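Local coordinates for protein Sfrice_029225 (Spodoptera frugiperda, PDB 6I50) that probably acts as a secreted cytokine of the tumour necrosis factor family, binding a TNF receptor as a trimer to signal between cells, at residues A[126-131]-A[163-168]. Sequence-based numbering, arbitrary orientation.
Sequences ALFLKA and AEDPTQ
With CG anti to its backbone N (chi1 173°), Phe128 sends its ring out from the strand toward Pro166, and Asp165, whose CG is likewise anti to N, offers its carboxylate to Lys130. Pro166 CD sits over the centre of the Phe128 ring, 3.4 Å from the centroid and only 8° off the normal, a well-centred CH-pi contact. Neighbouring loop atoms approach the same ring: Asp165 CA lies 3.5 Å from Phe128 CZ, Ala163 O comes to the edge near the ring plane, and Ala163 CB is 4.0 Å from Phe128 CE1. Lys130 NZ meets Asp165 OD2 at 2.8 Å in a salt bridge, on the anti side of that oxygen and 17° out of the carboxylate plane. Asp165 OD1 accepts from Thr167 N at 3.1 Å, closing an Asx turn, which would limit how freely the carboxylate can turn. An alanine at Phe128 would probably leave Pro166 CD and Ala163 CB without their aromatic partner, opening a gap between strand end and tail. Trp45 and Ala48 of a neighbouring subunit pack on Phe128 and Pro166, respectively. The contact thus ties the C-terminal tail to the end of strand 117-129 in the TNF jelly-roll, beside a subunit interface of the trimer.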
loop_
_atom_site.group_PDB
_atom_site.type_symbol
_atom_site.label_atom_id
_atom_site.label_comp_id
_atom_site.label_asym_id
_atom_site.label_seq_id
_atom_site.Cartn_x
_atom_site.Cartn_y
_atom_site.Cartn_z
ATOM N N ALA A 126 8.889 4.435 2.002
ATOM C CA ALA A 126 10.094 5.027 1.423
ATOM C C ALA A 126 11.276 4.711 2.333
ATOM O O ALA A 126 11.334 5.191 3.469
ATOM C CB ALA A 126 9.928 6.534 1.252
ATOM N N LEU A 127 12.215 3.901 1.843
ATOM C CA LEU A 127 13.293 3.346 2.655
ATOM C C LEU A 127 14.645 3.710 2.060
ATOM O O LEU A 127 14.814 3.721 0.839
ATOM C CB LEU A 127 13.174 1.818 2.739
ATOM C CG LEU A 127 11.912 1.259 3.400
ATOM C CD1 LEU A 127 11.819 -0.243 3.145
ATOM C CD2 LEU A 127 11.896 1.577 4.893
ATOM N N PHE A 128 15.613 4.016 2.919
ATOM C CA PHE A 128 16.968 4.222 2.441
ATOM C C PHE A 128 17.636 2.869 2.253
ATOM O O PHE A 128 17.682 2.059 3.181
ATOM C CB PHE A 128 17.781 5.076 3.411
ATOM C CG PHE A 128 19.227 5.163 3.039
ATOM C CD1 PHE A 128 19.654 6.063 2.070
ATOM C CD2 PHE A 128 20.156 4.307 3.616
ATOM C CE1 PHE A 128 20.984 6.122 1.700
ATOM C CE2 PHE A 128 21.487 4.368 3.255
ATOM C CZ PHE A 128 21.901 5.272 2.298
ATOM N N LEU A 129 18.159 2.630 1.053
ATOM C CA LEU A 129 18.859 1.391 0.738
ATOM C C LEU A 129 20.229 1.716 0.166
ATOM O O LEU A 129 20.385 2.694 -0.573
ATOM C CB LEU A 129 18.073 0.542 -0.265
ATOM C CG LEU A 129 16.634 0.198 0.139
ATOM C CD1 LEU A 129 15.916 -0.513 -0.992
ATOM C CD2 LEU A 129 16.616 -0.657 1.396
ATOM N N LYS A 130 21.221 0.899 0.514
ATOM C CA LYS A 130 22.579 1.062 0.014
ATOM C C LYS A 130 22.871 0.065 -1.100
ATOM O O LYS A 130 22.393 -1.072 -1.082
ATOM C CB LYS A 130 23.613 0.857 1.126
ATOM C CG LYS A 130 23.547 1.857 2.251
ATOM C CD LYS A 130 24.805 1.803 3.108
ATOM C CE LYS A 130 26.014 2.308 2.343
ATOM N NZ LYS A 130 27.069 2.804 3.271
ATOM N N ALA A 131 23.688 0.496 -2.063
ATOM C CA ALA A 131 24.293 -0.447 -2.990
ATOM C C ALA A 131 24.925 -1.589 -2.203
ATOM O O ALA A 131 25.614 -1.364 -1.202
ATOM C CB ALA A 131 25.341 0.253 -3.862
ATOM N N ALA A 163 20.677 9.722 -2.423
ATOM C CA ALA A 163 20.847 10.051 -1.016
ATOM C C ALA A 163 22.195 9.532 -0.540
ATOM O O ALA A 163 22.597 8.424 -0.900
ATOM C CB ALA A 163 19.721 9.455 -0.160
ATOM N N GLU A 164 22.881 10.338 0.263
ATOM C CA GLU A 164 24.044 9.866 0.993
ATOM C C GLU A 164 23.596 9.021 2.184
ATOM O O GLU A 164 22.458 9.117 2.647
ATOM C CB GLU A 164 24.884 11.046 1.472
ATOM C CG GLU A 164 25.140 12.088 0.405
ATOM C CD GLU A 164 26.540 11.998 -0.161
ATOM O OE1 GLU A 164 27.446 11.529 0.563
ATOM O OE2 GLU A 164 26.738 12.395 -1.328
ATOM N N ASP A 165 24.504 8.183 2.674
ATOM C CA ASP A 165 24.226 7.402 3.878
ATOM C C ASP A 165 23.841 8.332 5.023
ATOM O O ASP A 165 24.657 9.172 5.428
ATOM C CB ASP A 165 25.441 6.562 4.266
ATOM C CG ASP A 165 25.099 5.455 5.254
ATOM O OD1 ASP A 165 24.214 5.654 6.117
ATOM O OD2 ASP A 165 25.718 4.375 5.163
ATOM N N PRO A 166 22.626 8.230 5.568
ATOM C CA PRO A 166 22.186 9.166 6.610
ATOM C C PRO A 166 22.595 8.791 8.024
ATOM O O PRO A 166 22.332 9.570 8.946
ATOM C CB PRO A 166 20.661 9.113 6.470
ATOM C CG PRO A 166 20.394 7.709 6.064
ATOM C CD PRO A 166 21.558 7.289 5.189
ATOM N N THR A 167 23.205 7.629 8.221
ATOM C CA THR A 167 23.657 7.195 9.530
ATOM C C THR A 167 25.170 7.054 9.518
ATOM O O THR A 167 25.783 6.808 8.475
ATOM C CB THR A 167 23.022 5.861 9.939
ATOM O OG1 THR A 167 23.477 4.825 9.059
ATOM C CG2 THR A 167 21.495 5.949 9.882
ATOM N N GLN A 168 25.772 7.229 10.684
ATOM C CA GLN A 168 27.182 6.926 10.843
ATOM C C GLN A 168 27.350 6.162 12.143
ATOM O O GLN A 168 26.502 6.222 13.037
ATOM C CB GLN A 168 28.048 8.192 10.826
ATOM C CG GLN A 168 27.801 9.136 11.979
ATOM C CD GLN A 168 28.535 10.450 11.807
ATOM O OE1 GLN A 168 28.649 10.970 10.696
ATOM N NE2 GLN A 168 29.044 10.993 12.908
#